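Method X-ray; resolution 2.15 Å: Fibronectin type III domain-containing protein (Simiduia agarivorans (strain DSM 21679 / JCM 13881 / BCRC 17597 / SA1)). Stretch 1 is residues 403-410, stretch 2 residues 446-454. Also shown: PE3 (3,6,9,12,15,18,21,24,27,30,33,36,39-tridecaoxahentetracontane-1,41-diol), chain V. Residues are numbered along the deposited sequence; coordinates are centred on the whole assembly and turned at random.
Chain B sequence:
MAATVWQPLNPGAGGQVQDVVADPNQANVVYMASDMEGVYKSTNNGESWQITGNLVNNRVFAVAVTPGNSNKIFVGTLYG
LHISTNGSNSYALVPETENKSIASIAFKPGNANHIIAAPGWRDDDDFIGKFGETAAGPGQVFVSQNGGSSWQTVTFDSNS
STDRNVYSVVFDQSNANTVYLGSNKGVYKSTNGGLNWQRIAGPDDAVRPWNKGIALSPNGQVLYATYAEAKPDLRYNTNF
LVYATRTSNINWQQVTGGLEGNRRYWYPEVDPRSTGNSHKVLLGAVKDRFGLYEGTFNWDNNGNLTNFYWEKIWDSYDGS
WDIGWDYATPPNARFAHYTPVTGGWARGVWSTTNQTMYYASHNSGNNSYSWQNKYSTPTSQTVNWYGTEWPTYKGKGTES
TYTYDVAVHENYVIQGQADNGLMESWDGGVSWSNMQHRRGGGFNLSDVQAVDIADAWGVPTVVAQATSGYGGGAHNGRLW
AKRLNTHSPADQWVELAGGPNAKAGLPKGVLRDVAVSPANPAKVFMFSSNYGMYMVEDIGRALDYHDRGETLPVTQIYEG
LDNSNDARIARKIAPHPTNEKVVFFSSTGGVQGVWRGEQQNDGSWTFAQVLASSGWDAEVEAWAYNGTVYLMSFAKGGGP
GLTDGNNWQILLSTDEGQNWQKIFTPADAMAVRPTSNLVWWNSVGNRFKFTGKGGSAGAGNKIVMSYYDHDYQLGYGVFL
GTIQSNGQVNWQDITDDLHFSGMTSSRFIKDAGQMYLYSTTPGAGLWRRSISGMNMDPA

Stretch 1 (403-410) TYDVAVHE
Stretch 2 (446-454) SDVQAVDIA

Two strands of one chain, 403-409 and a second that passes through 451-454 and continues beyond the stretch, lie side by side with their N-to-C directions 27° apart and their axes 5.4 Å apart at closest approach. The CA atoms set the register: Tyr404 CA lies 5.2 Å from Gln449 CA, Asp405 CA 5.5 Å from Ala450 CA, and Ala407 CA 5.3 Å from Asp452 CA. Side chains make the principal contacts, and 524 Å² is buried in all.

Thr403 (phi/psi -110/126, chi1 m) points its CB away and makes no contact. At Tyr404 the backbone leaves the extended region (-82/-43), as it does at its partner Gln449 (-86/-11). With chi1 m and chi2 -80°, the tyrosine ring reaches the second stretch, where a phenol suits a place needing both a flat apolar surface and a polar tip. Tyr404 OH donates a hydrogen bond to Asp447 OD2 at 2.7 Å, the carboxylate oxygen lying near the ring plane. Over one face sits Gln449 CG, 3.5 Å from the Tyr404 ring centroid and 11° off the normal, a CH-pi contact. The glutamine (chi1 m, chi2 t, chi3 32°) also ties back to the aspartate: Gln449 NE2 donates to Asp447 OD1 at 3.0 Å. Asp447 (chi1 t, chi2 -90°) thus accepts through both oxygens.

Asp405 returns to an extended backbone (-158/163) and points toward the second stretch, chi1 t and chi2 -17°. A short acidic side chain can serve backbone amides on both strands: Val406 N donates to Asp405 OD1 at 2.7 Å, while Val451 N makes a weak hydrogen bond to Asp405 OD2, long at 3.5 Å but nearly straight at 165°.

Val406 (-142/149, chi1 p) points away, yet its backbone is covered: Val406 C is 3.5 Å from Val451 CG2. Ala407 (-144/146) points toward the partner, and its small methyl fits between two branched residues. Ala407 CB lies 3.8 Å from Val451 CG2 (-138/156, chi1 m) and 3.9 Å from Ile453 CD1 (-117/122, chi1 m, chi2 m). Between these residues, Asp452 (-164/173, chi1 -148°) points away, its OD1 accepting from Ile453 N at 2.8 Å.

Val408 (-133/137, chi1 t) also points away, but Val408 O approaches Ile453 CG1 at 3.7 Å. His409 (-145/113, chi1 t, chi2 -83°) turns toward the partner again, with His409 CD2 4.0 Å from Ile453 CG2; its imidazole offers carbon to the isoleucine while ND1 is hydrogen-bonded elsewhere in the structure. Glu410, at 56/-124, leaves the strand and the contact.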

# COMPACT_ATOMS: atom_id res chain seq x y z
N THR B 403 31.92 -13.41 19.78
CA THR B 403 30.49 -13.62 19.67
C THR B 403 29.93 -14.05 21.02
O THR B 403 30.41 -15.01 21.62
CB THR B 403 30.17 -14.67 18.60
OG1 THR B 403 30.80 -14.29 17.37
CG2 THR B 403 28.66 -14.75 18.37
N TYR B 404 28.91 -13.32 21.50
CA TYR B 404 28.33 -13.55 22.81
C TYR B 404 27.30 -14.69 22.80
O TYR B 404 27.26 -15.49 23.74
CB TYR B 404 27.61 -12.30 23.33
CG TYR B 404 28.43 -11.07 23.62
CD1 TYR B 404 29.15 -10.94 24.81
CD2 TYR B 404 28.43 -9.99 22.74
CE1 TYR B 404 29.87 -9.79 25.09
CE2 TYR B 404 29.14 -8.83 23.02
CZ TYR B 404 29.86 -8.74 24.19
OH TYR B 404 30.56 -7.59 24.46
N ASP B 405 26.45 -14.73 21.78
CA ASP B 405 25.23 -15.52 21.82
C ASP B 405 24.79 -15.78 20.38
O ASP B 405 25.25 -15.11 19.45
CB ASP B 405 24.13 -14.80 22.62
CG ASP B 405 23.10 -15.76 23.24
OD1 ASP B 405 23.06 -16.93 22.79
OD2 ASP B 405 22.37 -15.35 24.18
N VAL B 406 23.91 -16.77 20.21
CA VAL B 406 23.38 -17.14 18.90
C VAL B 406 21.92 -17.51 19.06
O VAL B 406 21.49 -18.00 20.11
CB VAL B 406 24.18 -18.31 18.26
CG1 VAL B 406 24.08 -19.57 19.12
CG2 VAL B 406 23.73 -18.58 16.83
N ALA B 407 21.14 -17.26 18.01
CA ALA B 407 19.75 -17.70 17.94
C ALA B 407 19.44 -18.09 16.50
O ALA B 407 19.96 -17.49 15.56
CB ALA B 407 18.78 -16.62 18.43
N VAL B 408 18.58 -19.09 16.34
CA VAL B 408 18.27 -19.66 15.04
C VAL B 408 16.76 -19.82 14.91
O VAL B 408 16.09 -20.27 15.84
CB VAL B 408 18.96 -21.03 14.83
CG1 VAL B 408 18.52 -21.66 13.51
CG2 VAL B 408 20.48 -20.88 14.87
N HIS B 409 16.22 -19.45 13.75
CA HIS B 409 14.86 -19.85 13.39
C HIS B 409 14.81 -20.10 11.89
O HIS B 409 14.95 -19.16 11.11
CB HIS B 409 13.83 -18.81 13.80
CG HIS B 409 12.42 -19.31 13.71
ND1 HIS B 409 11.71 -19.31 12.53
CD2 HIS B 409 11.62 -19.88 14.64
CE1 HIS B 409 10.52 -19.83 12.74
NE2 HIS B 409 10.43 -20.19 14.01
N GLU B 410 14.59 -21.36 11.50
CA GLU B 410 14.52 -21.78 10.09
C GLU B 410 15.81 -21.35 9.41
O GLU B 410 16.90 -21.73 9.89
CB GLU B 410 13.23 -21.25 9.46
CG GLU B 410 11.96 -21.80 10.09
CD GLU B 410 10.71 -21.23 9.46
OE1 GLU B 410 10.83 -20.39 8.54
OE2 GLU B 410 9.60 -21.61 9.89
N SER B 446 26.58 -1.75 18.17
CA SER B 446 27.80 -2.53 17.95
C SER B 446 28.04 -3.61 19.00
O SER B 446 29.01 -4.36 18.86
CB SER B 446 29.01 -1.59 17.88
OG SER B 446 28.89 -0.53 18.80
N ASP B 447 27.19 -3.72 20.02
CA ASP B 447 27.38 -4.70 21.09
C ASP B 447 26.05 -5.39 21.37
O ASP B 447 25.07 -4.73 21.72
CB ASP B 447 27.92 -4.03 22.36
CG ASP B 447 28.44 -5.04 23.36
OD1 ASP B 447 27.65 -5.50 24.21
OD2 ASP B 447 29.65 -5.37 23.31
N VAL B 448 26.03 -6.72 21.22
CA VAL B 448 24.80 -7.51 21.30
C VAL B 448 25.09 -8.73 22.17
O VAL B 448 25.50 -9.78 21.67
CB VAL B 448 24.27 -7.92 19.92
CG1 VAL B 448 22.99 -8.72 20.05
CG2 VAL B 448 24.05 -6.69 19.05
N GLN B 449 24.84 -8.61 23.47
CA GLN B 449 25.25 -9.64 24.43
C GLN B 449 24.24 -10.78 24.59
O GLN B 449 24.57 -11.79 25.21
CB GLN B 449 25.52 -9.00 25.80
CG GLN B 449 26.77 -8.13 25.81
CD GLN B 449 27.06 -7.49 27.16
OE1 GLN B 449 26.77 -8.06 28.21
NE2 GLN B 449 27.66 -6.30 27.13
N ALA B 450 23.03 -10.65 24.04
CA ALA B 450 22.03 -11.69 24.20
C ALA B 450 21.02 -11.63 23.06
O ALA B 450 20.59 -10.54 22.67
CB ALA B 450 21.30 -11.57 25.55
N VAL B 451 20.66 -12.80 22.53
CA VAL B 451 19.63 -12.94 21.50
C VAL B 451 18.77 -14.15 21.83
O VAL B 451 19.22 -15.08 22.51
CB VAL B 451 20.22 -13.07 20.08
CG1 VAL B 451 20.86 -11.76 19.64
CG2 VAL B 451 21.24 -14.21 20.02
N ASP B 452 17.54 -14.14 21.33
CA ASP B 452 16.61 -15.26 21.48
C ASP B 452 15.48 -15.09 20.48
O ASP B 452 15.39 -14.06 19.80
CB ASP B 452 16.08 -15.36 22.92
CG ASP B 452 15.78 -16.80 23.34
OD1 ASP B 452 15.65 -17.67 22.45
OD2 ASP B 452 15.69 -17.06 24.56
N ILE B 453 14.62 -16.10 20.39
CA ILE B 453 13.47 -16.09 19.48
C ILE B 453 12.20 -16.15 20.32
O ILE B 453 12.01 -17.11 21.09
CB ILE B 453 13.51 -17.24 18.47
CG1 ILE B 453 14.88 -17.33 17.79
CG2 ILE B 453 12.39 -17.08 17.44
CD1 ILE B 453 15.19 -16.15 16.88
N ALA B 454 11.33 -15.16 20.16
CA ALA B 454 10.06 -15.08 20.87
C ALA B 454 8.90 -15.32 19.90
O ALA B 454 9.10 -15.73 18.75
CB ALA B 454 9.93 -13.72 21.57
O43 PE3 V . 5.76 -19.02 15.61
C42 PE3 V . 6.25 -19.56 16.84
C41 PE3 V . 7.69 -19.10 17.08
O40 PE3 V . 8.12 -19.68 18.32
C39 PE3 V . 9.48 -19.31 18.61
C38 PE3 V . 9.88 -19.95 19.93
O37 PE3 V . 9.77 -21.38 19.84